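Local coordinates for ABC transporter periplasmic-binding protein YtfQ (Mycobacterium smegmatis, PDB 6HB0) that probably binds carbohydrate, consistent with a role as the solute-binding component of an ABC transporter for L-arabinofuranose, at residues A[118-128]-A[284-292]; A[89-97]-A[110-118]. All blocks are in the same frame, centred on the assembly; numbering follows the deposited sequence.

How the contacts relate
Contact 1 joins two of the segments that run between the lobes of this periplasmic binding protein, whereas contact 2 lies at the far edge of the lobe holding strand 120-122, packing the loop 110-118 against helix 90-98. Their centres are about 18 Å apart, and that of contact 1 is closer to the centre of the chain (about 11 Å against 25 Å). Tyr118 belongs to both, ending the loop of contact 2 and opening contact 1. The two also come close at two like-charged acids, Glu286 OE2 lying 3.8 Å from Asp116 OD1. Each contact holds a zinc ion, ligated from both segments in contact 1 and directly by Asp114 in contact 2.

Contact 1 of 2, residues A[118-128]-A[284-292]; sequences YKTFIGADFIE and VPERVVTPD. With ZN (zinc ion), chain F.
Thr120 holds OG1 trans to its own amide nitrogen (chi1 -162°), which directs the hydroxyl onto Pro285, while a bend at chi2 of Glu128 swings its carboxylate round to share a zinc ion with Asp292. The Thr120 bond is short, 2.7 Å from OG1 to Pro285 O. Beside it the backbones pair briefly in parallel at Phe121 and Arg287: Phe121 N donates to Glu286 O (2.9 Å), and Val288 N to Phe121 O (3.0 Å). Water 1 links Tyr118 OH to Glu286 O. Arg287 extends to Asp125 in a long salt bridge, NH2 to OD2 3.5 Å, the side chains crossing about perpendicularly and their flat groups 80° apart; OD1 of Asp125, at the N-cap, accepts from Glu128 N, which lies above the carboxylate plane. The zinc ion is bound by Glu128 OE2 at 2.0 Å and Asp292 OD1 at 1.9 Å, which probably offsets the repulsion between the two acids. Water 4, which donates to Thr290 O, and Cys263 complete the site, and Arg132 pairs with Glu128 OE1. Both segments leave the parallel sheet beside strand 103-106 and helix 269-279 and, as periplasmic-binding-protein hinge segments do, cross to helix 126-140 and strand 292-295 of the other lobe.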
loop_
_atom_site.group_PDB
_atom_site.type_symbol
_atom_site.label_atom_id
_atom_site.label_comp_id
_atom_site.label_asym_id
_atom_site.label_seq_id
_atom_site.Cartn_x
_atom_site.Cartn_y
_atom_site.Cartn_z
ATOM N N TYR A 118 4.988 -12.649 18.000
ATOM C CA TYR A 118 5.769 -11.595 17.348
ATOM C C TYR A 118 5.541 -10.314 18.107
ATOM O O TYR A 118 4.584 -10.193 18.834
ATOM C CB TYR A 118 5.415 -11.468 15.844
ATOM C CG TYR A 118 3.992 -11.061 15.592
ATOM C CD1 TYR A 118 2.946 -12.015 15.482
ATOM C CD2 TYR A 118 3.680 -9.729 15.489
ATOM C CE1 TYR A 118 1.630 -11.597 15.262
ATOM C CE2 TYR A 118 2.380 -9.305 15.265
ATOM C CZ TYR A 118 1.361 -10.229 15.155
ATOM O OH TYR A 118 0.104 -9.706 14.937
ATOM N N LYS A 119 6.435 -9.366 17.933
ATOM C CA LYS A 119 6.383 -8.128 18.714
ATOM C C LYS A 119 5.500 -7.107 18.038
ATOM O O LYS A 119 4.744 -6.429 18.674
ATOM C CB LYS A 119 7.793 -7.541 18.823
ATOM C CG LYS A 119 8.760 -8.340 19.668
ATOM C CD LYS A 119 8.192 -8.763 21.007
ATOM C CE LYS A 119 9.304 -9.170 21.946
ATOM N NZ LYS A 119 8.778 -9.816 23.167
ATOM N N THR A 120 5.610 -6.995 16.729
ATOM C CA THR A 120 4.864 -5.986 16.018
ATOM C C THR A 120 4.736 -6.295 14.558
ATOM O O THR A 120 5.510 -7.082 13.996
ATOM C CB THR A 120 5.422 -4.515 16.240
ATOM O OG1 THR A 120 4.407 -3.588 15.854
ATOM C CG2 THR A 120 6.657 -4.209 15.459
ATOM N N PHE A 121 3.701 -5.711 13.980
ATOM C CA PHE A 121 3.397 -5.800 12.576
ATOM C C PHE A 121 3.419 -4.384 12.019
ATOM O O PHE A 121 2.796 -3.497 12.592
ATOM C CB PHE A 121 1.981 -6.380 12.355
ATOM C CG PHE A 121 1.495 -6.195 10.958
ATOM C CD1 PHE A 121 2.169 -6.799 9.905
ATOM C CD2 PHE A 121 0.449 -5.368 10.684
ATOM C CE1 PHE A 121 1.766 -6.604 8.607
ATOM C CE2 PHE A 121 0.020 -5.177 9.362
ATOM C CZ PHE A 121 0.691 -5.812 8.316
ATOM N N ILE A 122 4.095 -4.202 10.913
ATOM C CA ILE A 122 4.160 -2.961 10.176
ATOM C C ILE A 122 3.706 -3.188 8.747
ATOM O O ILE A 122 4.378 -3.901 7.985
ATOM C CB ILE A 122 5.612 -2.412 10.066
ATOM C CG1 ILE A 122 6.369 -2.495 11.375
ATOM C CG2 ILE A 122 5.547 -0.967 9.625
ATOM C CD1 ILE A 122 7.853 -2.363 11.143
ATOM N N GLY A 123 2.597 -2.581 8.345
ATOM C CA GLY A 123 2.154 -2.704 6.941
ATOM C C GLY A 123 1.068 -1.722 6.565
ATOM O O GLY A 123 0.537 -1.067 7.437
ATOM N N ALA A 124 0.738 -1.665 5.273
ATOM C CA ALA A 124 -0.239 -0.722 4.774
ATOM C C ALA A 124 -1.638 -1.164 5.147
ATOM O O ALA A 124 -1.873 -2.348 5.366
ATOM C CB ALA A 124 -0.137 -0.572 3.272
ATOM N N ASP A 125 -2.536 -0.185 5.238
ATOM C CA ASP A 125 -3.937 -0.396 5.507
ATOM C C ASP A 125 -4.830 -0.115 4.273
ATOM O O ASP A 125 -5.161 1.047 3.962
ATOM C CB ASP A 125 -4.324 0.559 6.606
ATOM C CG ASP A 125 -5.713 0.264 7.209
ATOM O OD1 ASP A 125 -6.544 -0.435 6.589
ATOM O OD2 ASP A 125 -5.963 0.780 8.311
ATOM N N PHE A 126 -5.267 -1.165 3.591
ATOM C CA PHE A 126 -6.025 -0.964 2.363
ATOM C C PHE A 126 -7.454 -0.478 2.599
ATOM O O PHE A 126 -8.017 0.211 1.738
ATOM C CB PHE A 126 -6.082 -2.263 1.586
ATOM C CG PHE A 126 -4.736 -2.818 1.235
ATOM C CD1 PHE A 126 -3.761 -2.018 0.650
ATOM C CD2 PHE A 126 -4.435 -4.153 1.496
ATOM C CE1 PHE A 126 -2.536 -2.532 0.300
ATOM C CE2 PHE A 126 -3.196 -4.668 1.186
ATOM C CZ PHE A 126 -2.266 -3.861 0.563
ATOM N N ILE A 127 -8.051 -0.840 3.728
ATOM C CA ILE A 127 -9.386 -0.346 4.070
ATOM C C ILE A 127 -9.287 1.160 4.211
ATOM O O ILE A 127 -10.077 1.888 3.673
ATOM C CB ILE A 127 -9.932 -0.973 5.370
ATOM C CG1 ILE A 127 -10.148 -2.470 5.200
ATOM C CG2 ILE A 127 -11.209 -0.244 5.805
ATOM C CD1 ILE A 127 -10.580 -3.171 6.452
ATOM N N GLU A 128 -8.272 1.612 4.945
ATOM C CA GLU A 128 -8.034 3.034 5.132
ATOM C C GLU A 128 -7.891 3.764 3.796
ATOM O O GLU A 128 -8.421 4.857 3.640
ATOM C CB GLU A 128 -6.815 3.225 6.033
ATOM C CG GLU A 128 -6.320 4.643 6.198
ATOM C CD GLU A 128 -4.869 4.746 5.753
ATOM O OE1 GLU A 128 -4.623 5.134 4.577
ATOM O OE2 GLU A 128 -3.969 4.330 6.544
ATOM N N VAL A 284 6.866 -2.674 22.722
ATOM C CA VAL A 284 6.396 -1.919 21.556
ATOM C C VAL A 284 4.948 -2.272 21.273
ATOM O O VAL A 284 4.494 -3.350 21.673
ATOM C CB VAL A 284 7.276 -2.207 20.318
ATOM C CG1 VAL A 284 8.715 -1.835 20.609
ATOM C CG2 VAL A 284 7.231 -3.676 19.943
ATOM N N PRO A 285 4.226 -1.381 20.588
ATOM C CA PRO A 285 2.857 -1.686 20.180
ATOM C C PRO A 285 2.825 -2.805 19.147
ATOM O O PRO A 285 3.789 -2.949 18.368
ATOM C CB PRO A 285 2.351 -0.379 19.536
ATOM C CG PRO A 285 3.545 0.485 19.344
ATOM C CD PRO A 285 4.704 -0.096 20.054
ATOM N N GLU A 286 1.732 -3.569 19.159
ATOM C CA GLU A 286 1.583 -4.742 18.305
ATOM C C GLU A 286 1.406 -4.369 16.846
ATOM O O GLU A 286 1.636 -5.193 15.970
ATOM C CB GLU A 286 0.446 -5.646 18.801
ATOM C CG GLU A 286 0.900 -6.533 19.960
ATOM C CD GLU A 286 -0.238 -7.248 20.697
ATOM O OE1 GLU A 286 -1.383 -6.740 20.666
ATOM O OE2 GLU A 286 0.023 -8.310 21.326
ATOM N N ARG A 287 1.067 -3.119 16.589
ATOM C CA ARG A 287 0.971 -2.599 15.240
ATOM C C ARG A 287 1.633 -1.219 15.183
ATOM O O ARG A 287 1.511 -0.440 16.125
ATOM C CB ARG A 287 -0.497 -2.489 14.837
ATOM C CG ARG A 287 -0.670 -2.028 13.423
ATOM C CD ARG A 287 -2.060 -2.234 12.880
ATOM N NE ARG A 287 -2.172 -1.343 11.716
ATOM C CZ ARG A 287 -3.176 -0.486 11.459
ATOM N NH1 ARG A 287 -4.246 -0.438 12.245
ATOM N NH2 ARG A 287 -3.121 0.297 10.367
ATOM N N VAL A 288 2.384 -0.938 14.112
ATOM C CA VAL A 288 2.942 0.376 13.880
ATOM C C VAL A 288 2.442 0.767 12.510
ATOM O O VAL A 288 2.523 -0.039 11.585
ATOM C CB VAL A 288 4.489 0.354 13.925
ATOM C CG1 VAL A 288 5.094 1.639 13.402
ATOM C CG2 VAL A 288 4.953 0.133 15.352
ATOM N N VAL A 289 1.913 1.982 12.396
ATOM C CA VAL A 289 1.288 2.434 11.169
ATOM C C VAL A 289 2.267 2.988 10.194
ATOM O O VAL A 289 3.283 3.502 10.575
ATOM C CB VAL A 289 0.294 3.607 11.402
ATOM C CG1 VAL A 289 -0.830 3.110 12.265
ATOM C CG2 VAL A 289 0.985 4.851 11.995
ATOM N N THR A 290 1.972 2.846 8.918
ATOM C CA THR A 290 2.833 3.403 7.905
ATOM C C THR A 290 2.341 4.817 7.606
ATOM O O THR A 290 1.205 5.141 7.877
ATOM C CB THR A 290 2.817 2.562 6.633
ATOM O OG1 THR A 290 1.471 2.384 6.189
ATOM C CG2 THR A 290 3.452 1.205 6.891
ATOM N N PRO A 291 3.191 5.655 7.009
ATOM C CA PRO A 291 2.713 6.937 6.540
ATOM C C PRO A 291 1.778 6.903 5.334
ATOM O O PRO A 291 1.737 5.929 4.584
ATOM C CB PRO A 291 4.018 7.686 6.157
ATOM C CG PRO A 291 5.117 6.742 6.331
ATOM C CD PRO A 291 4.598 5.399 6.656
ATOM N N ASP A 292 1.081 8.014 5.130
ATOM C CA ASP A 292 0.163 8.204 4.047
ATOM C C ASP A 292 0.565 9.299 3.106
ATOM O O ASP A 292 1.324 10.201 3.466
ATOM C CB ASP A 292 -1.210 8.545 4.650
ATOM C CG ASP A 292 -1.829 7.388 5.413
ATOM O OD1 ASP A 292 -1.533 6.215 5.066
ATOM O OD2 ASP A 292 -2.643 7.649 6.328
HETATM ZN ZN ZN F . -2.128 4.571 5.871
HETATM O O HOH W 1 -0.437 -6.858 15.315
HETATM O O HOH W 2 1.373 -9.703 18.751
HETATM O O HOH W 3 -0.559 1.483 8.182
HETATM O O HOH W 4 -1.317 4.486 7.722
#

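Contact 2 of 2, residues A[89-97]-A[110-118]; sequences WDAVLQETK and VDTQDTDVY. With ZN (zinc ion), chain H.
The backbone of residues 110-118 follows the first turns of helix 90-98, coming closest where the CA atoms of Leu93 and Val117 are 5.7 Å apart. The helix is the crossover of a beta-alpha-beta unit between parallel strands 78-81 and 103-106, and the loop leads from the second of these to strand 120-122. Within the loop an ST turn, with Asp114 N donating to Thr112 OG1 (2.9 Å), gathers the polar groups that meet Asp90. Both oxygens of that carboxylate are gripped. Thr112 OG1 donates to Asp90 OD1 at 2.6 Å, arriving 36° out of the carboxylate plane, and Gln113 N reaches the syn lone pair of Asp90 OD2 at 2.8 Å, so the two bonds should restrain rotation of the group. Water 5 bridges Asp90 OD1, Trp89 N and Asp111 O.

One turn on, a bend at chi2 (-66°) turns the amide of Gln94 past Val117 CG1 toward Asp114, where NE2 donates to OD2 at 3.0 Å with the amide and carboxylate planes 76° apart. Beneath this polar row the packing is apolar. Leu93 and Val117 cross at about a right angle, CB to CB 3.8 Å, with Phe81 of strand 78-81 also against Leu93, and water 7 ties Leu93 O to Val117 O. At the other end Val110 CG1 rests 3.4 Å from CD1 of Trp89, whose indole NE1 bonds to Val85 O. Asp90 and Asp114 are both known zinc ligands of this protein; here water 6, a long ligand of the zinc ion, donates to Asp90 OD2, so that Asp90 meets the metal through water, while Asp114 OD1 binds it directly at 2.1 Å.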
loop_
_atom_site.group_PDB
_atom_site.type_symbol
_atom_site.label_atom_id
_atom_site.label_comp_id
_atom_site.label_asym_id
_atom_site.label_seq_id
_atom_site.Cartn_x
_atom_site.Cartn_y
_atom_site.Cartn_z
ATOM N N TRP A 89 2.696 -20.075 10.651
ATOM C CA TRP A 89 3.930 -19.621 11.238
ATOM C C TRP A 89 4.121 -19.994 12.690
ATOM O O TRP A 89 5.209 -19.757 13.235
ATOM C CB TRP A 89 4.042 -18.097 11.105
ATOM C CG TRP A 89 3.892 -17.642 9.730
ATOM C CD1 TRP A 89 2.786 -17.069 9.149
ATOM C CD2 TRP A 89 4.861 -17.775 8.703
ATOM N NE1 TRP A 89 3.030 -16.842 7.817
ATOM C CE2 TRP A 89 4.297 -17.262 7.525
ATOM C CE3 TRP A 89 6.175 -18.240 8.676
ATOM C CZ2 TRP A 89 4.988 -17.186 6.358
ATOM C CZ3 TRP A 89 6.853 -18.200 7.478
ATOM C CH2 TRP A 89 6.268 -17.658 6.362
ATOM N N ASP A 90 3.104 -20.515 13.353
ATOM C CA ASP A 90 3.175 -20.620 14.817
ATOM C C ASP A 90 4.320 -21.489 15.297
ATOM O O ASP A 90 4.963 -21.152 16.289
ATOM C CB ASP A 90 1.863 -21.110 15.424
ATOM C CG ASP A 90 0.796 -20.052 15.452
ATOM O OD1 ASP A 90 1.053 -18.890 15.035
ATOM O OD2 ASP A 90 -0.335 -20.395 15.876
ATOM N N ALA A 91 4.602 -22.577 14.584
ATOM C CA ALA A 91 5.679 -23.480 14.957
ATOM C C ALA A 91 7.045 -22.803 14.864
ATOM O O ALA A 91 7.813 -22.819 15.836
ATOM C CB ALA A 91 5.684 -24.704 14.080
ATOM N N VAL A 92 7.370 -22.230 13.715
ATOM C CA VAL A 92 8.656 -21.557 13.627
ATOM C C VAL A 92 8.780 -20.330 14.573
ATOM O O VAL A 92 9.861 -20.016 15.112
ATOM C CB VAL A 92 9.016 -21.241 12.183
ATOM C CG1 VAL A 92 8.288 -20.020 11.651
ATOM C CG2 VAL A 92 10.508 -20.992 12.060
ATOM N N LEU A 93 7.672 -19.661 14.812
ATOM C CA LEU A 93 7.619 -18.569 15.782
ATOM C C LEU A 93 7.821 -19.047 17.229
ATOM O O LEU A 93 8.343 -18.308 18.048
ATOM C CB LEU A 93 6.325 -17.796 15.642
ATOM C CG LEU A 93 6.227 -16.972 14.329
ATOM C CD1 LEU A 93 4.921 -16.210 14.234
ATOM C CD2 LEU A 93 7.374 -16.034 14.107
ATOM N N GLN A 94 7.429 -20.277 17.542
ATOM C CA GLN A 94 7.799 -20.872 18.824
ATOM C C GLN A 94 9.267 -21.100 18.926
ATOM O O GLN A 94 9.838 -20.867 20.009
ATOM C CB GLN A 94 7.045 -22.171 19.119
ATOM C CG GLN A 94 5.579 -21.921 19.455
ATOM C CD GLN A 94 5.374 -21.154 20.760
ATOM O OE1 GLN A 94 6.094 -21.344 21.714
ATOM N NE2 GLN A 94 4.348 -20.315 20.799
ATOM N N GLU A 95 9.889 -21.507 17.821
ATOM C CA GLU A 95 11.346 -21.674 17.777
ATOM C C GLU A 95 12.093 -20.344 17.958
ATOM O O GLU A 95 13.173 -20.303 18.613
ATOM C CB GLU A 95 11.802 -22.386 16.504
ATOM C CG GLU A 95 11.304 -23.822 16.392
ATOM C CD GLU A 95 11.354 -24.405 14.969
ATOM O OE1 GLU A 95 12.232 -24.023 14.171
ATOM O OE2 GLU A 95 10.526 -25.293 14.652
ATOM N N THR A 96 11.559 -19.252 17.408
ATOM C CA THR A 96 12.211 -17.969 17.643
ATOM C C THR A 96 12.031 -17.546 19.095
ATOM O O THR A 96 12.953 -17.050 19.735
ATOM C CB THR A 96 11.736 -16.860 16.686
ATOM O OG1 THR A 96 10.312 -16.756 16.733
ATOM C CG2 THR A 96 12.134 -17.204 15.301
ATOM N N LYS A 97 10.848 -17.737 19.628
ATOM C CA LYS A 97 10.578 -17.337 20.973
ATOM C C LYS A 97 11.463 -18.155 21.915
ATOM O O LYS A 97 12.087 -17.586 22.808
ATOM C CB LYS A 97 9.113 -17.511 21.268
ATOM C CG LYS A 97 8.698 -17.420 22.714
ATOM C CD LYS A 97 7.183 -17.605 22.773
ATOM C CE LYS A 97 6.490 -16.695 23.751
ATOM N NZ LYS A 97 6.688 -17.262 25.112
ATOM N N VAL A 110 -0.265 -11.771 9.964
ATOM C CA VAL A 110 -0.483 -13.208 10.084
ATOM C C VAL A 110 -1.678 -13.542 10.948
ATOM O O VAL A 110 -2.099 -12.746 11.764
ATOM C CB VAL A 110 0.741 -13.964 10.615
ATOM C CG1 VAL A 110 1.899 -13.805 9.636
ATOM C CG2 VAL A 110 1.042 -13.541 12.040
ATOM N N ASP A 111 -2.189 -14.747 10.743
ATOM C CA ASP A 111 -3.167 -15.372 11.624
ATOM C C ASP A 111 -2.334 -16.193 12.598
ATOM O O ASP A 111 -1.460 -16.963 12.183
ATOM C CB ASP A 111 -4.014 -16.409 10.862
ATOM C CG ASP A 111 -5.035 -15.808 9.891
ATOM O OD1 ASP A 111 -5.328 -14.582 9.927
ATOM O OD2 ASP A 111 -5.573 -16.622 9.085
ATOM N N THR A 112 -2.574 -16.061 13.881
ATOM C CA THR A 112 -1.890 -16.941 14.820
ATOM C C THR A 112 -2.893 -17.567 15.754
ATOM O O THR A 112 -3.938 -16.962 16.016
ATOM C CB THR A 112 -0.844 -16.189 15.646
ATOM O OG1 THR A 112 -0.174 -17.115 16.522
ATOM C CG2 THR A 112 -1.473 -15.017 16.382
ATOM N N GLN A 113 -2.575 -18.756 16.241
ATOM C CA GLN A 113 -3.362 -19.360 17.304
ATOM C C GLN A 113 -2.609 -19.249 18.666
ATOM O O GLN A 113 -3.009 -19.887 19.624
ATOM C CB GLN A 113 -3.669 -20.824 16.972
ATOM C CG GLN A 113 -4.120 -21.109 15.529
ATOM C CD GLN A 113 -5.488 -20.539 15.244
ATOM O OE1 GLN A 113 -6.406 -20.647 16.077
ATOM N NE2 GLN A 113 -5.648 -19.933 14.079
ATOM N N ASP A 114 -1.510 -18.493 18.730
ATOM C CA ASP A 114 -0.663 -18.424 19.935
ATOM C C ASP A 114 -0.652 -16.987 20.366
ATOM O O ASP A 114 -1.195 -16.103 19.689
ATOM C CB ASP A 114 0.779 -18.855 19.657
ATOM C CG ASP A 114 0.914 -20.321 19.371
ATOM O OD1 ASP A 114 -0.079 -21.070 19.576
ATOM O OD2 ASP A 114 2.022 -20.729 18.952
ATOM N N THR A 115 -0.090 -16.757 21.539
ATOM C CA THR A 115 -0.011 -15.403 22.098
ATOM C C THR A 115 1.444 -14.942 22.068
ATOM O O THR A 115 2.387 -15.716 22.341
ATOM C CB THR A 115 -0.553 -15.348 23.545
ATOM O OG1 THR A 115 0.019 -16.421 24.296
ATOM C CG2 THR A 115 -2.063 -15.470 23.564
ATOM N N ASP A 116 1.632 -13.673 21.716
ATOM C CA ASP A 116 2.953 -13.025 21.813
ATOM C C ASP A 116 4.021 -13.855 21.064
ATOM O O ASP A 116 5.092 -14.225 21.610
ATOM C CB ASP A 116 3.347 -12.810 23.280
ATOM C CG ASP A 116 2.390 -11.844 24.045
ATOM O OD1 ASP A 116 1.631 -11.042 23.425
ATOM O OD2 ASP A 116 2.418 -11.899 25.296
ATOM N N VAL A 117 3.704 -14.205 19.827
ATOM C CA VAL A 117 4.725 -14.876 18.976
ATOM C C VAL A 117 5.462 -13.890 18.050
ATOM O O VAL A 117 6.459 -14.249 17.366
ATOM C CB VAL A 117 4.161 -16.109 18.215
ATOM C CG1 VAL A 117 4.175 -17.323 19.140
ATOM C CG2 VAL A 117 2.785 -15.831 17.673
ATOM N N TYR A 118 4.988 -12.649 18.000
ATOM C CA TYR A 118 5.769 -11.595 17.348
ATOM C C TYR A 118 5.541 -10.314 18.107
ATOM O O TYR A 118 4.584 -10.193 18.834
ATOM C CB TYR A 118 5.415 -11.468 15.844
ATOM C CG TYR A 118 3.992 -11.061 15.592
ATOM C CD1 TYR A 118 2.946 -12.015 15.482
ATOM C CD2 TYR A 118 3.680 -9.729 15.489
ATOM C CE1 TYR A 118 1.630 -11.597 15.262
ATOM C CE2 TYR A 118 2.380 -9.305 15.265
ATOM C CZ TYR A 118 1.361 -10.229 15.155
ATOM O OH TYR A 118 0.104 -9.706 14.937
HETATM ZN ZN ZN H . -0.217 -23.138 19.051
HETATM O O HOH W 5 0.833 -18.182 12.194
HETATM O O HOH W 6 -0.483 -22.789 16.635
HETATM O O HOH W 7 8.622 -15.607 18.067
HETATM O O HOH W 8 -2.316 -22.661 19.751
HETATM O O HOH W 9 1.540 -23.122 18.693
HETATM O O HOH W 10 0.413 -23.177 21.161
#